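Lipase (Photobacterium sp. M37, PDB 2ORY) catalyses the hydrolysis of triacylglycerols as a cold-adapted lipase of the class 3 family, built on an alpha/beta hydrolase fold. Local coordinates at residues 37-40 with 41-45; 285-288 with 289-292; 45-49 with 50-54. One frame throughout, in Å; residues are numbered along the deposited sequence.

Two of the three local contacts are consecutive pieces of one connection, and the third lies apart. Interaction 1 occupies the C-terminal part of helix 30-43, and interaction 3 continues from it through Lys45 into strand 52-63, an outermost strand of the central sheet. Their centres are 7 Å apart, and the two touch where Ala40 O meets Phe47 CD2 at 3.5 Å. Interaction 2, a surface turn between helices 265-278 and 304-319, has its centre 32 Å from that of interaction 1 and 30 Å from that of interaction 3. None includes a member of the probable catalytic triad, Ser174, Asp236 and His312; helix 304-319, after interaction 2, carries His312.

Interaction 1 (37-40 with 41-45); sequences MKEA and LKTWK
Ala40 lays its methyl group on one face of the Trp44 indole, while Thr43 OG1 lies at the edge of that ring, in its plane. This is an i to i+4 CH-pi contact at the C-terminal end of helix 30-43, where the chain leaves the helix. Ala40 CB sits 3.6 Å from the centroid of the five-membered ring and 21° off its normal, displaced toward the rim, and the ring atom it approaches most closely is NE1, at 3.4 Å. Trp44 carries its indole back along the helix and over Ala40. Met15 of helix 5-15 touches both residues, Phe47 brings its ring to Trp44 with the two planes nearly parallel, and Trp44 NE1 makes a weak hydrogen bond to Tyr18 OH.

Backbone hydrogen bonds accompany this contact. Leu41 N makes a nearly straight helical bond of 2.8 Å to Met37 O. Ala40 O, by contrast, is gripped twice: Trp44 N reaches it in the carbonyl plane at 2.9 Å, and Thr43 N donates from well above that plane. The Leu41 side chain touches Trp52 and Val54 of strand 52-63, joining helix and sheet. On the exposed side, Thr43 places its hydroxyl between backbone N and carbonyl carbon (chi1 63°), from where OG1 donates to Glu39 O over 3.1 Å, approaching from 41° above the carbonyl plane.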
ATOM      1  N   MET A  37      -9.013  13.685   7.972  1.00 33.04           N
ATOM      2  CA  MET A  37      -9.427  13.382   6.612  1.00 37.02           C
ATOM      3  C   MET A  37     -10.456  14.378   6.071  1.00 35.50           C
ATOM      4  O   MET A  37     -10.340  14.833   4.945  1.00 34.64           O
ATOM      5  CB  MET A  37      -9.992  11.972   6.554  1.00 35.91           C
ATOM      6  CG  MET A  37      -9.058  10.959   7.138  1.00 36.54           C
ATOM      7  SD  MET A  37      -9.636   9.306   6.865  1.00 35.68           S
ATOM      8  CE  MET A  37      -8.092   8.639   6.290  1.00 37.92           C
ATOM      9  N   LYS A  38     -11.448  14.723   6.888  1.00 40.42           N
ATOM     10  CA  LYS A  38     -12.494  15.649   6.469  1.00 43.02           C
ATOM     11  C   LYS A  38     -11.931  17.021   6.140  1.00 43.17           C
ATOM     12  O   LYS A  38     -12.347  17.645   5.164  1.00 45.36           O
ATOM     13  CB  LYS A  38     -13.575  15.766   7.547  1.00 41.83           C
ATOM     14  CG  LYS A  38     -14.341  14.475   7.789  1.00 43.09           C
ATOM     15  CD  LYS A  38     -15.483  14.687   8.765  1.00 40.45           C
ATOM     16  CE  LYS A  38     -16.184  13.380   9.062  1.00 40.07           C
ATOM     17  NZ  LYS A  38     -17.315  13.546  10.015  1.00 39.93           N
ATOM     18  N   GLU A  39     -10.986  17.496   6.940  1.00 41.99           N
ATOM     19  CA  GLU A  39     -10.387  18.793   6.663  1.00 43.27           C
ATOM     20  C   GLU A  39      -9.624  18.748   5.334  1.00 42.49           C
ATOM     21  O   GLU A  39      -9.679  19.693   4.535  1.00 42.09           O
ATOM     22  CB  GLU A  39      -9.420  19.200   7.775  1.00 41.26           C
ATOM     23  CG  GLU A  39      -8.757  20.547   7.498  1.00 47.82           C
ATOM     24  CD  GLU A  39      -7.621  20.875   8.454  1.00 56.10           C
ATOM     25  OE1 GLU A  39      -7.056  21.986   8.336  1.00 58.39           O
ATOM     26  OE2 GLU A  39      -7.288  20.029   9.318  1.00 59.80           O
ATOM     27  N   ALA A  40      -8.895  17.655   5.120  1.00 39.68           N
ATOM     28  CA  ALA A  40      -8.118  17.460   3.894  1.00 39.73           C
ATOM     29  C   ALA A  40      -9.018  17.400   2.653  1.00 36.64           C
ATOM     30  O   ALA A  40      -8.780  18.084   1.660  1.00 33.68           O
ATOM     31  CB  ALA A  40      -7.295  16.167   3.997  1.00 37.75           C
ATOM     32  N   LEU A  41     -10.047  16.565   2.704  1.00 38.30           N
ATOM     33  CA  LEU A  41     -10.944  16.444   1.568  1.00 40.80           C
ATOM     34  C   LEU A  41     -11.561  17.798   1.225  1.00 46.59           C
ATOM     35  O   LEU A  41     -12.231  17.943   0.207  1.00 50.67           O
ATOM     36  CB  LEU A  41     -12.047  15.438   1.879  1.00 36.04           C
ATOM     37  CG  LEU A  41     -11.671  13.960   1.979  1.00 38.13           C
ATOM     38  CD1 LEU A  41     -12.914  13.160   2.350  1.00 33.99           C
ATOM     39  CD2 LEU A  41     -11.097  13.479   0.647  1.00 35.20           C
ATOM     40  N   LYS A  42     -11.315  18.790   2.071  1.00 50.24           N
ATOM     41  CA  LYS A  42     -11.874  20.118   1.875  1.00 50.32           C
ATOM     42  C   LYS A  42     -10.844  21.165   1.489  1.00 45.00           C
ATOM     43  O   LYS A  42     -11.191  22.212   0.961  1.00 44.91           O
ATOM     44  CB  LYS A  42     -12.575  20.560   3.156  1.00 55.21           C
ATOM     45  CG  LYS A  42     -13.226  21.919   3.085  1.00 61.16           C
ATOM     46  CD  LYS A  42     -13.689  22.378   4.468  1.00 67.35           C
ATOM     47  CE  LYS A  42     -12.507  22.672   5.398  1.00 69.55           C
ATOM     48  NZ  LYS A  42     -12.932  23.200   6.733  1.00 70.19           N
ATOM     49  N   THR A  43      -9.576  20.879   1.737  1.00 43.27           N
ATOM     50  CA  THR A  43      -8.542  21.850   1.434  1.00 42.86           C
ATOM     51  C   THR A  43      -7.483  21.409   0.440  1.00 43.43           C
ATOM     52  O   THR A  43      -6.924  22.236  -0.285  1.00 43.83           O
ATOM     53  CB  THR A  43      -7.847  22.290   2.730  1.00 47.85           C
ATOM     54  OG1 THR A  43      -7.189  21.163   3.325  1.00 47.98           O
ATOM     55  CG2 THR A  43      -8.880  22.849   3.716  1.00 43.95           C
ATOM     56  N   TRP A  44      -7.185  20.113   0.405  1.00 44.72           N
ATOM     57  CA  TRP A  44      -6.171  19.601  -0.521  1.00 41.22           C
ATOM     58  C   TRP A  44      -6.617  19.877  -1.955  1.00 39.41           C
ATOM     59  O   TRP A  44      -7.761  19.583  -2.318  1.00 34.27           O
ATOM     60  CB  TRP A  44      -5.990  18.093  -0.326  1.00 42.39           C
ATOM     61  CG  TRP A  44      -5.214  17.680   0.899  1.00 39.85           C
ATOM     62  CD1 TRP A  44      -5.170  18.319   2.106  1.00 40.45           C
ATOM     63  CD2 TRP A  44      -4.445  16.484   1.052  1.00 39.91           C
ATOM     64  NE1 TRP A  44      -4.423  17.592   3.003  1.00 37.81           N
ATOM     65  CE2 TRP A  44      -3.969  16.460   2.384  1.00 41.37           C
ATOM     66  CE3 TRP A  44      -4.115  15.425   0.194  1.00 37.27           C
ATOM     67  CZ2 TRP A  44      -3.182  15.414   2.877  1.00 38.99           C
ATOM     68  CZ3 TRP A  44      -3.328  14.384   0.687  1.00 36.45           C
ATOM     69  CH2 TRP A  44      -2.874  14.387   2.013  1.00 39.29           C
ATOM     70  N   LYS A  45      -5.718  20.426  -2.767  1.00 39.17           N
ATOM     71  CA  LYS A  45      -6.040  20.741  -4.158  1.00 44.05           C
ATOM     72  C   LYS A  45      -6.747  19.591  -4.897  1.00 44.07           C
ATOM     73  O   LYS A  45      -7.883  19.737  -5.357  1.00 44.05           O
ATOM     74  CB  LYS A  45      -4.776  21.134  -4.930  1.00 46.98           C
ATOM     75  CG  LYS A  45      -4.121  22.441  -4.507  1.00 51.29           C
ATOM     76  CD  LYS A  45      -2.971  22.769  -5.459  1.00 53.16           C
ATOM     77  CE  LYS A  45      -2.097  23.911  -4.948  1.00 55.97           C
ATOM     78  NZ  LYS A  45      -0.934  24.217  -5.850  1.00 53.17           N
TER

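Interaction 2 (285-288 with 289-292); sequences QIKA and ETPP
Thr290 closes a type I beta turn on Lys287, and its hydroxyl lies against the lysine at the turn's mouth. The backbone bond runs from Thr290 N to Lys287 O, 3.2 Å long with an N-H...O angle of 159°. Arg230 NH2 also donates to this oxygen, and Lys287 N binds Asp221 OD1 of helix 214-224, so the first residue of the turn is tied to the body of the protein through both ends of its backbone.

The packing is slight: Lys287 CB touches Thr290 OG1 at 3.4 Å. With chi1 at -67°, this oxygen stands anti to the threonine's carbonyl carbon and beside its backbone N.

One water bridges the side chains, 2.7 Å from Thr290 OG1 and accepting a longer bond of 3.3 Å from Lys287 NZ. The lysine chain is bent at every torsion beyond the first, which curls its terminal nitrogen inward to the carbonyl oxygens of Cys228 and Gly225. Two carbonyls and a water as acceptors are consistent with a protonated ammonium group, which probably ties the loop to the chain at Gly225 and Cys228.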
ATOM      1  N   GLN A 285       7.033  -9.721  -8.285  1.00 26.71           N
ATOM      2  CA  GLN A 285       6.211  -8.528  -8.354  1.00 26.59           C
ATOM      3  C   GLN A 285       5.037  -8.769  -9.298  1.00 29.78           C
ATOM      4  O   GLN A 285       5.163  -9.529 -10.256  1.00 26.77           O
ATOM      5  CB  GLN A 285       7.091  -7.404  -8.892  1.00 23.48           C
ATOM      6  CG  GLN A 285       6.988  -6.008  -8.287  1.00 34.67           C
ATOM      7  CD  GLN A 285       6.413  -5.920  -6.882  1.00 29.15           C
ATOM      8  OE1 GLN A 285       5.228  -6.160  -6.678  1.00 23.13           O
ATOM      9  NE2 GLN A 285       7.252  -5.542  -5.912  1.00 21.49           N
ATOM     10  N   ILE A 286       3.896  -8.142  -9.000  1.00 30.98           N
ATOM     11  CA  ILE A 286       2.707  -8.207  -9.848  1.00 29.63           C
ATOM     12  C   ILE A 286       3.047  -7.146 -10.885  1.00 28.98           C
ATOM     13  O   ILE A 286       3.767  -6.197 -10.567  1.00 21.90           O
ATOM     14  CB  ILE A 286       1.414  -7.773  -9.094  1.00 30.42           C
ATOM     15  CG1 ILE A 286       1.647  -6.425  -8.402  1.00 33.41           C
ATOM     16  CG2 ILE A 286       0.988  -8.849  -8.104  1.00 29.31           C
ATOM     17  CD1 ILE A 286       0.431  -5.883  -7.653  1.00 31.69           C
ATOM     18  N   LYS A 287       2.533  -7.282 -12.105  1.00 29.57           N
ATOM     19  CA  LYS A 287       2.868  -6.340 -13.181  1.00 26.38           C
ATOM     20  C   LYS A 287       4.371  -6.063 -13.084  1.00 26.54           C
ATOM     21  O   LYS A 287       4.818  -4.923 -13.010  1.00 26.42           O
ATOM     22  CB  LYS A 287       2.067  -5.042 -13.045  1.00 27.88           C
ATOM     23  CG  LYS A 287       0.551  -5.238 -12.870  1.00 24.83           C
ATOM     24  CD  LYS A 287      -0.119  -5.996 -14.029  1.00 31.37           C
ATOM     25  CE  LYS A 287       0.041  -5.272 -15.362  1.00 32.36           C
ATOM     26  NZ  LYS A 287      -0.684  -3.976 -15.403  1.00 26.12           N
ATOM     27  N   ALA A 288       5.148  -7.135 -13.079  1.00 28.23           N
ATOM     28  CA  ALA A 288       6.597  -7.033 -12.972  1.00 33.43           C
ATOM     29  C   ALA A 288       7.305  -6.342 -14.143  1.00 35.40           C
ATOM     30  O   ALA A 288       8.446  -5.903 -14.002  1.00 38.52           O
ATOM     31  CB  ALA A 288       7.191  -8.422 -12.760  1.00 31.73           C
ATOM     32  N   GLU A 289       6.649  -6.236 -15.290  1.00 36.05           N
ATOM     33  CA  GLU A 289       7.291  -5.603 -16.436  1.00 39.34           C
ATOM     34  C   GLU A 289       6.993  -4.111 -16.496  1.00 37.87           C
ATOM     35  O   GLU A 289       7.514  -3.403 -17.356  1.00 38.67           O
ATOM     36  CB  GLU A 289       6.835  -6.248 -17.751  1.00 40.87           C
ATOM     37  CG  GLU A 289       6.956  -7.762 -17.814  1.00 50.52           C
ATOM     38  CD  GLU A 289       5.630  -8.460 -17.542  1.00 55.22           C
ATOM     39  OE1 GLU A 289       5.489  -9.639 -17.927  1.00 57.41           O
ATOM     40  OE2 GLU A 289       4.729  -7.831 -16.939  1.00 56.46           O
ATOM     41  N   THR A 290       6.146  -3.635 -15.594  1.00 29.76           N
ATOM     42  CA  THR A 290       5.809  -2.228 -15.580  1.00 27.50           C
ATOM     43  C   THR A 290       7.046  -1.362 -15.361  1.00 31.93           C
ATOM     44  O   THR A 290       7.849  -1.622 -14.468  1.00 31.40           O
ATOM     45  CB  THR A 290       4.797  -1.917 -14.474  1.00 28.72           C
ATOM     46  OG1 THR A 290       3.546  -2.549 -14.777  1.00 30.19           O
ATOM     47  CG2 THR A 290       4.596  -0.412 -14.349  1.00 24.15           C
ATOM     48  N   PRO A 291       7.228  -0.323 -16.192  1.00 35.43           N
ATOM     49  CA  PRO A 291       8.393   0.548 -16.026  1.00 35.23           C
ATOM     50  C   PRO A 291       8.183   1.480 -14.832  1.00 35.72           C
ATOM     51  O   PRO A 291       7.113   2.065 -14.668  1.00 34.17           O
ATOM     52  CB  PRO A 291       8.447   1.296 -17.349  1.00 34.98           C
ATOM     53  CG  PRO A 291       6.990   1.450 -17.674  1.00 38.65           C
ATOM     54  CD  PRO A 291       6.474   0.046 -17.405  1.00 35.47           C
ATOM     55  N   PRO A 292       9.210   1.624 -13.983  1.00 36.54           N
ATOM     56  CA  PRO A 292       9.147   2.481 -12.797  1.00 35.02           C
ATOM     57  C   PRO A 292       9.372   3.931 -13.156  1.00 34.77           C
ATOM     58  O   PRO A 292       9.731   4.256 -14.287  1.00 37.19           O
ATOM     59  CB  PRO A 292      10.297   1.970 -11.960  1.00 32.90           C
ATOM     60  CG  PRO A 292      11.342   1.756 -13.020  1.00 37.41           C
ATOM     61  CD  PRO A 292      10.547   1.007 -14.094  1.00 33.80           C
TER
HETATM   62  O   HOH W   1       1.119  -1.701 -13.849  1.00 27.17           O

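Interaction 3 (45-49 with 50-54); sequences KPFQE and DDWEV
The bond from Gln48 N to Lys45 O, 2.8 Å long, closes a turn that contains Phe47, whose ring meets Trp52, the first residue of strand 52-63. The arrangement is a helix-to-strand connection between helix 30-43 and an outermost strand of the central sheet, with an aromatic pair set on the inner side of the bend. Phe47 presents its edge to the face of the indole in a T-shaped stack: its ring centroid lies 5.8 Å from that of the five-membered ring of Trp52, and the planes are inclined at 71°. Phe47 CB also packs on Trp52 CD1, 4.2 Å away. The backbone takes part as well, for Phe47 O lies at the indole edge, in the plane of the ring and 3.8 Å from CD1. Phe12 of helix 5-15 meets both rings, edge-to-face in the case of Trp52, and Leu41 also touches both, which makes the pair part of a larger apolar cluster between the helices and the sheet.

Asp50, on the outer part of the bend, holds CG beside its own backbone N (chi1 -59°), which folds the carboxylate back over the preceding peptide, with CG 3.0 Å from Glu49 O. Asp50 OD1 forms a salt bridge with Lys78 on the adjacent strand 66-78, and this probably offsets the nearby carboxylate of Glu49, whose OE1 is 5.2 Å from Asp50 OD2. Glu53 pairs by backbone hydrogen bonds with Gln77 of the same neighbouring strand.

Chemically the two sides of the bend differ: the Asp50-Lys78 salt bridge ties its outer part to strand 66-78, whereas inside it Trp52 NE1 is buried with no hydrogen-bond partner in the model, which probably carries an energetic cost.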
ATOM      1  N   LYS A  45      -5.718  20.426  -2.767  1.00 39.17           N
ATOM      2  CA  LYS A  45      -6.040  20.741  -4.158  1.00 44.05           C
ATOM      3  C   LYS A  45      -6.747  19.591  -4.897  1.00 44.07           C
ATOM      4  O   LYS A  45      -7.883  19.737  -5.357  1.00 44.05           O
ATOM      5  CB  LYS A  45      -4.776  21.134  -4.930  1.00 46.98           C
ATOM      6  CG  LYS A  45      -4.121  22.441  -4.507  1.00 51.29           C
ATOM      7  CD  LYS A  45      -2.971  22.769  -5.459  1.00 53.16           C
ATOM      8  CE  LYS A  45      -2.097  23.911  -4.948  1.00 55.97           C
ATOM      9  NZ  LYS A  45      -0.934  24.217  -5.850  1.00 53.17           N
ATOM     10  N   PRO A  46      -6.087  18.427  -5.009  1.00 41.39           N
ATOM     11  CA  PRO A  46      -6.699  17.291  -5.703  1.00 39.86           C
ATOM     12  C   PRO A  46      -8.112  16.896  -5.260  1.00 36.96           C
ATOM     13  O   PRO A  46      -8.841  16.242  -6.012  1.00 36.64           O
ATOM     14  CB  PRO A  46      -5.673  16.173  -5.495  1.00 37.25           C
ATOM     15  CG  PRO A  46      -5.009  16.548  -4.228  1.00 40.84           C
ATOM     16  CD  PRO A  46      -4.817  18.029  -4.380  1.00 39.35           C
ATOM     17  N   PHE A  47      -8.514  17.298  -4.060  1.00 35.98           N
ATOM     18  CA  PHE A  47      -9.848  16.947  -3.576  1.00 36.24           C
ATOM     19  C   PHE A  47     -10.874  18.073  -3.755  1.00 37.88           C
ATOM     20  O   PHE A  47     -12.029  17.915  -3.379  1.00 35.87           O
ATOM     21  CB  PHE A  47      -9.805  16.554  -2.088  1.00 37.27           C
ATOM     22  CG  PHE A  47      -8.860  15.415  -1.766  1.00 36.96           C
ATOM     23  CD1 PHE A  47      -8.759  14.303  -2.604  1.00 40.77           C
ATOM     24  CD2 PHE A  47      -8.088  15.443  -0.606  1.00 37.35           C
ATOM     25  CE1 PHE A  47      -7.897  13.230  -2.290  1.00 37.77           C
ATOM     26  CE2 PHE A  47      -7.229  14.381  -0.283  1.00 38.90           C
ATOM     27  CZ  PHE A  47      -7.135  13.270  -1.131  1.00 33.28           C
ATOM     28  N   GLN A  48     -10.463  19.193  -4.339  1.00 37.00           N
ATOM     29  CA  GLN A  48     -11.371  20.327  -4.510  1.00 45.33           C
ATOM     30  C   GLN A  48     -12.211  20.294  -5.787  1.00 47.69           C
ATOM     31  O   GLN A  48     -13.128  21.098  -5.958  1.00 46.08           O
ATOM     32  CB  GLN A  48     -10.579  21.640  -4.463  1.00 44.77           C
ATOM     33  CG  GLN A  48      -9.853  21.886  -3.147  1.00 55.16           C
ATOM     34  CD  GLN A  48      -8.899  23.072  -3.212  1.00 60.06           C
ATOM     35  OE1 GLN A  48      -8.080  23.179  -4.129  1.00 61.24           O
ATOM     36  NE2 GLN A  48      -8.991  23.961  -2.226  1.00 62.76           N
ATOM     37  N   GLU A  49     -11.910  19.365  -6.681  1.00 51.09           N
ATOM     38  CA  GLU A  49     -12.641  19.284  -7.937  1.00 52.87           C
ATOM     39  C   GLU A  49     -13.894  18.417  -7.852  1.00 53.15           C
ATOM     40  O   GLU A  49     -14.633  18.280  -8.830  1.00 55.49           O
ATOM     41  CB  GLU A  49     -11.706  18.758  -9.030  1.00 57.81           C
ATOM     42  CG  GLU A  49     -10.360  19.479  -9.067  1.00 59.44           C
ATOM     43  CD  GLU A  49      -9.488  19.041 -10.224  1.00 62.97           C
ATOM     44  OE1 GLU A  49      -9.228  17.822 -10.354  1.00 64.12           O
ATOM     45  OE2 GLU A  49      -9.055  19.919 -11.001  1.00 63.36           O
ATOM     46  N   ASP A  50     -14.130  17.826  -6.686  1.00 48.95           N
ATOM     47  CA  ASP A  50     -15.301  16.970  -6.478  1.00 47.41           C
ATOM     48  C   ASP A  50     -15.687  17.051  -5.009  1.00 44.65           C
ATOM     49  O   ASP A  50     -15.047  17.751  -4.231  1.00 46.92           O
ATOM     50  CB  ASP A  50     -14.978  15.509  -6.828  1.00 42.45           C
ATOM     51  CG  ASP A  50     -14.524  15.332  -8.266  1.00 44.59           C
ATOM     52  OD1 ASP A  50     -15.387  15.319  -9.169  1.00 43.56           O
ATOM     53  OD2 ASP A  50     -13.301  15.205  -8.492  1.00 40.61           O
ATOM     54  N   ASP A  51     -16.739  16.342  -4.631  1.00 44.17           N
ATOM     55  CA  ASP A  51     -17.163  16.334  -3.246  1.00 46.35           C
ATOM     56  C   ASP A  51     -17.081  14.911  -2.740  1.00 45.18           C
ATOM     57  O   ASP A  51     -17.874  14.045  -3.104  1.00 45.16           O
ATOM     58  CB  ASP A  51     -18.583  16.880  -3.098  1.00 53.64           C
ATOM     59  CG  ASP A  51     -18.623  18.199  -2.328  1.00 60.34           C
ATOM     60  OD1 ASP A  51     -18.200  18.217  -1.146  1.00 62.96           O
ATOM     61  OD2 ASP A  51     -19.075  19.217  -2.904  1.00 62.13           O
ATOM     62  N   TRP A  52     -16.092  14.676  -1.898  1.00 44.27           N
ATOM     63  CA  TRP A  52     -15.872  13.355  -1.364  1.00 39.86           C
ATOM     64  C   TRP A  52     -16.430  13.219   0.032  1.00 39.74           C
ATOM     65  O   TRP A  52     -16.526  14.203   0.769  1.00 40.78           O
ATOM     66  CB  TRP A  52     -14.387  13.068  -1.363  1.00 34.79           C
ATOM     67  CG  TRP A  52     -13.771  13.223  -2.706  1.00 33.18           C
ATOM     68  CD1 TRP A  52     -13.212  14.354  -3.231  1.00 34.72           C
ATOM     69  CD2 TRP A  52     -13.570  12.187  -3.676  1.00 32.28           C
ATOM     70  NE1 TRP A  52     -12.658  14.080  -4.464  1.00 30.99           N
ATOM     71  CE2 TRP A  52     -12.867  12.760  -4.760  1.00 29.64           C
ATOM     72  CE3 TRP A  52     -13.912  10.828  -3.731  1.00 31.18           C
ATOM     73  CZ2 TRP A  52     -12.499  12.023  -5.886  1.00 33.84           C
ATOM     74  CZ3 TRP A  52     -13.544  10.089  -4.857  1.00 36.08           C
ATOM     75  CH2 TRP A  52     -12.842  10.692  -5.919  1.00 33.64           C
ATOM     76  N   GLU A  53     -16.770  11.987   0.388  1.00 33.84           N
ATOM     77  CA  GLU A  53     -17.331  11.668   1.692  1.00 34.19           C
ATOM     78  C   GLU A  53     -16.739  10.365   2.226  1.00 30.09           C
ATOM     79  O   GLU A  53     -16.734   9.343   1.532  1.00 28.23           O
ATOM     80  CB  GLU A  53     -18.854  11.509   1.567  1.00 36.81           C
ATOM     81  CG  GLU A  53     -19.556  11.172   2.859  1.00 41.44           C
ATOM     82  CD  GLU A  53     -19.629  12.355   3.814  1.00 53.93           C
ATOM     83  OE1 GLU A  53     -19.725  12.117   5.044  1.00 57.10           O
ATOM     84  OE2 GLU A  53     -19.607  13.520   3.342  1.00 48.25           O
ATOM     85  N   VAL A  54     -16.232  10.396   3.452  1.00 31.22           N
ATOM     86  CA  VAL A  54     -15.692   9.186   4.061  1.00 27.24           C
ATOM     87  C   VAL A  54     -16.941   8.431   4.486  1.00 25.86           C
ATOM     88  O   VAL A  54     -17.686   8.912   5.322  1.00 23.54           O
ATOM     89  CB  VAL A  54     -14.825   9.518   5.298  1.00 30.88           C
ATOM     90  CG1 VAL A  54     -14.331   8.224   5.960  1.00 27.22           C
ATOM     91  CG2 VAL A  54     -13.644  10.392   4.881  1.00 29.97           C
TER